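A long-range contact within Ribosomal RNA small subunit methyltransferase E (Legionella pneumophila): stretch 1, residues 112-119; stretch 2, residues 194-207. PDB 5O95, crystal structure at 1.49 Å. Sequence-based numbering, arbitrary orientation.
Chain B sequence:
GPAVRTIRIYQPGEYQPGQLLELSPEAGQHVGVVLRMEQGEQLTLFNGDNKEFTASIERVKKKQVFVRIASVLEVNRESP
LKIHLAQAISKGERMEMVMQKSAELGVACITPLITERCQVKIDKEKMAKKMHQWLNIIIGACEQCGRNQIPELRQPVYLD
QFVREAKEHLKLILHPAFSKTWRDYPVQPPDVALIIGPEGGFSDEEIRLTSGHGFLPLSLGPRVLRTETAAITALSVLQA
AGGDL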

# COMPACT_ATOMS: atom_id res chain seq x y z
N PRO B 112 -11.00 0.36 -14.64
CA PRO B 112 -11.17 1.75 -14.18
C PRO B 112 -12.65 2.07 -14.18
O PRO B 112 -13.36 1.78 -15.14
CB PRO B 112 -10.40 2.57 -15.24
CG PRO B 112 -9.47 1.55 -15.91
CD PRO B 112 -10.24 0.27 -15.89
N LEU B 113 -13.12 2.66 -13.09
CA LEU B 113 -14.55 2.84 -12.86
C LEU B 113 -14.87 4.32 -12.83
O LEU B 113 -14.14 5.12 -12.25
CB LEU B 113 -14.94 2.20 -11.52
CG LEU B 113 -16.43 2.00 -11.24
CD1 LEU B 113 -17.08 1.06 -12.26
CD2 LEU B 113 -16.62 1.48 -9.83
N ILE B 114 -15.98 4.69 -13.47
CA ILE B 114 -16.51 6.05 -13.42
C ILE B 114 -17.78 6.00 -12.60
O ILE B 114 -18.69 5.21 -12.90
CB ILE B 114 -16.77 6.61 -14.83
CG1 ILE B 114 -15.50 6.46 -15.68
CG2 ILE B 114 -17.20 8.06 -14.73
CD1 ILE B 114 -15.76 6.61 -17.18
N THR B 115 -17.83 6.80 -11.54
CA THR B 115 -18.97 6.89 -10.65
C THR B 115 -19.34 8.35 -10.49
O THR B 115 -18.62 9.25 -10.94
CB THR B 115 -18.68 6.26 -9.27
OG1 THR B 115 -17.94 7.19 -8.47
CG2 THR B 115 -17.88 4.98 -9.41
N GLU B 116 -20.47 8.58 -9.83
CA GLU B 116 -21.09 9.90 -9.79
C GLU B 116 -20.21 10.90 -9.06
O GLU B 116 -20.13 12.08 -9.45
CB GLU B 116 -22.47 9.80 -9.16
CG GLU B 116 -23.25 11.10 -9.07
CD GLU B 116 -24.67 10.91 -8.56
OE1 GLU B 116 -25.47 10.23 -9.25
OE2 GLU B 116 -24.99 11.42 -7.47
N ARG B 117 -19.51 10.46 -8.02
CA ARG B 117 -18.73 11.37 -7.18
C ARG B 117 -17.24 11.39 -7.49
O ARG B 117 -16.46 11.93 -6.70
CB ARG B 117 -18.97 11.06 -5.70
CG ARG B 117 -20.44 11.14 -5.36
CD ARG B 117 -20.67 11.04 -3.88
NE ARG B 117 -22.07 11.29 -3.53
CZ ARG B 117 -22.59 10.97 -2.35
NH1 ARG B 117 -21.82 10.38 -1.44
NH2 ARG B 117 -23.86 11.23 -2.08
N CYS B 118 -16.80 10.84 -8.63
CA CYS B 118 -15.39 10.96 -8.98
C CYS B 118 -15.01 12.42 -9.19
O CYS B 118 -15.82 13.23 -9.65
CB CYS B 118 -15.08 10.14 -10.23
SG CYS B 118 -15.22 8.37 -9.96
N GLN B 119 -13.78 12.76 -8.83
CA GLN B 119 -13.33 14.14 -8.88
C GLN B 119 -12.90 14.60 -10.27
O GLN B 119 -12.64 15.79 -10.46
CB GLN B 119 -12.17 14.36 -7.90
CG GLN B 119 -12.57 14.42 -6.44
CD GLN B 119 -11.37 14.52 -5.51
OE1 GLN B 119 -10.76 13.51 -5.16
NE2 GLN B 119 -11.03 15.75 -5.12
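Stretch 2 (194-207) LIIGPEGGFSDEEI

This is a loop-on-loop contact, polar and water-mediated at its centre, in which two type I beta turns at the ends of two strands dock together and a helix start closes one flank. Stretch 2 leaves its strand at Ile196, turns from Pro198 to Gly201, runs extended through Phe202 and Ser203, and enters a helix at Asp204. Against it, stretch 1 leaves its own strand at Ile114 and turns from Thr115 to Cys118. The register is loose at the strand ends, with Thr115 CA 7.3 Å from Gly197 CA, and tighter between the turns, where Cys118 CA lies 5.5 Å from Pro198 CA and Arg117 CA 5.9 Å from Gly200 CA.

Apolar packing is sparse: Leu113 CD2 meets Ile195 CG2 at 3.8 Å, and Cys118 SG lies 4.3 Å from Pro198 CB. The Pro198 ring also lies along the turn, its CD 3.3 Å from Thr115 OG1 and its CG 3.8 Å from Arg117 C. Glu206 joins the helix start to the turn of stretch 1. Its OE2 accepts from Glu116 N at 2.8 Å, while its OE1 accepts from Ser203 N at 3.0 Å; Ser203 OG in turn caps the helix by accepting from Glu206 N at 3.1 Å. The same carboxylate that closes this capping box also binds the turn of stretch 1.

Arg117 extends along stretch 2, and its NH1 donates to Gly200 O at 3.0 Å, near the guanidinium plane, with Ser203 CA over one face. Gly201, at phi 89° and psi -155°, has backbone angles that by themselves call for glycine. Water 1 fills the gap between the turns, accepting from Thr115 OG1 (2.8 Å) and Arg117 N (2.9 Å) and donating to Gly201 O (2.8 Å) and Glu206 OE1 (2.6 Å). Water 2 links Arg117 O (2.7 Å) to Gly200 N (2.9 Å).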

# COMPACT_ATOMS: atom_id res chain seq x y z
N LEU B 194 -14.74 -6.63 -6.62
CA LEU B 194 -14.62 -5.65 -5.54
C LEU B 194 -14.68 -4.26 -6.14
O LEU B 194 -13.85 -3.90 -6.98
CB LEU B 194 -13.27 -5.81 -4.83
CG LEU B 194 -12.89 -4.76 -3.80
CD1 LEU B 194 -13.82 -4.85 -2.60
CD2 LEU B 194 -11.43 -4.96 -3.41
N ILE B 195 -15.65 -3.47 -5.68
CA ILE B 195 -15.81 -2.08 -6.09
C ILE B 195 -15.20 -1.19 -5.01
O ILE B 195 -15.62 -1.24 -3.85
CB ILE B 195 -17.29 -1.72 -6.28
CG1 ILE B 195 -17.89 -2.54 -7.43
CG2 ILE B 195 -17.43 -0.23 -6.59
CD1 ILE B 195 -19.35 -2.30 -7.64
N ILE B 196 -14.23 -0.37 -5.40
CA ILE B 196 -13.70 0.70 -4.56
C ILE B 196 -14.13 2.00 -5.20
O ILE B 196 -13.75 2.29 -6.34
CB ILE B 196 -12.18 0.63 -4.47
CG1 ILE B 196 -11.79 -0.79 -4.06
CG2 ILE B 196 -11.64 1.72 -3.54
CD1 ILE B 196 -10.72 -0.86 -3.09
N GLY B 197 -14.92 2.79 -4.47
CA GLY B 197 -15.39 4.05 -4.97
C GLY B 197 -14.43 5.19 -4.70
O GLY B 197 -13.34 5.01 -4.15
N PRO B 198 -14.83 6.39 -5.09
CA PRO B 198 -14.00 7.58 -4.84
C PRO B 198 -14.10 7.97 -3.37
O PRO B 198 -14.93 7.47 -2.61
CB PRO B 198 -14.65 8.65 -5.72
CG PRO B 198 -16.13 8.26 -5.72
CD PRO B 198 -16.13 6.73 -5.70
N GLU B 199 -13.23 8.91 -2.99
CA GLU B 199 -13.19 9.35 -1.60
C GLU B 199 -14.53 9.90 -1.14
O GLU B 199 -14.89 9.73 0.02
CB GLU B 199 -12.04 10.34 -1.39
CG GLU B 199 -10.72 9.75 -1.89
CD GLU B 199 -9.50 10.14 -1.08
OE1 GLU B 199 -9.48 11.27 -0.54
OE2 GLU B 199 -8.56 9.32 -1.00
N GLY B 200 -15.30 10.53 -2.04
CA GLY B 200 -16.60 11.04 -1.65
C GLY B 200 -17.72 10.03 -1.55
O GLY B 200 -18.84 10.40 -1.22
N GLY B 201 -17.46 8.76 -1.86
CA GLY B 201 -18.45 7.72 -1.66
C GLY B 201 -19.38 7.52 -2.84
O GLY B 201 -19.05 7.81 -4.00
N PHE B 202 -20.57 6.99 -2.54
CA PHE B 202 -21.58 6.66 -3.54
C PHE B 202 -22.90 7.35 -3.20
O PHE B 202 -23.26 7.49 -2.03
CB PHE B 202 -21.84 5.16 -3.57
CG PHE B 202 -20.63 4.32 -3.91
CD1 PHE B 202 -20.27 4.10 -5.23
CD2 PHE B 202 -19.86 3.76 -2.91
CE1 PHE B 202 -19.17 3.33 -5.54
CE2 PHE B 202 -18.76 2.99 -3.21
CZ PHE B 202 -18.42 2.78 -4.53
N SER B 203 -23.63 7.74 -4.24
CA SER B 203 -24.96 8.31 -4.03
C SER B 203 -25.95 7.22 -3.63
O SER B 203 -25.69 6.03 -3.78
CB SER B 203 -25.45 9.00 -5.31
OG SER B 203 -25.86 8.04 -6.27
N ASP B 204 -27.09 7.65 -3.08
CA ASP B 204 -28.12 6.70 -2.69
C ASP B 204 -28.59 5.86 -3.87
O ASP B 204 -28.86 4.66 -3.73
CB ASP B 204 -29.31 7.43 -2.07
CG ASP B 204 -29.02 7.94 -0.68
OD1 ASP B 204 -28.14 7.37 -0.01
OD2 ASP B 204 -29.69 8.90 -0.25
N GLU B 205 -28.68 6.48 -5.05
CA GLU B 205 -29.11 5.75 -6.24
C GLU B 205 -28.07 4.74 -6.68
O GLU B 205 -28.41 3.64 -7.13
CB GLU B 205 -29.44 6.75 -7.36
CG GLU B 205 -29.67 6.13 -8.73
CD GLU B 205 -29.84 7.17 -9.81
OE1 GLU B 205 -29.80 8.38 -9.49
OE2 GLU B 205 -30.01 6.78 -10.99
N GLU B 206 -26.78 5.08 -6.55
CA GLU B 206 -25.74 4.12 -6.88
C GLU B 206 -25.80 2.91 -5.96
O GLU B 206 -25.65 1.77 -6.41
CB GLU B 206 -24.37 4.79 -6.81
CG GLU B 206 -24.15 5.79 -7.91
CD GLU B 206 -22.78 6.43 -7.87
OE1 GLU B 206 -22.37 6.90 -6.79
OE2 GLU B 206 -22.11 6.44 -8.92
N ILE B 207 -26.05 3.14 -4.67
CA ILE B 207 -26.10 2.02 -3.73
C ILE B 207 -27.32 1.15 -4.00
O ILE B 207 -27.26 -0.08 -3.84
CB ILE B 207 -26.05 2.53 -2.28
CG1 ILE B 207 -24.68 3.15 -2.00
CG2 ILE B 207 -26.32 1.40 -1.30
CD1 ILE B 207 -23.53 2.20 -2.28
O HOH W 1 -19.93 7.91 -6.64
O HOH W 2 -14.95 11.95 -4.51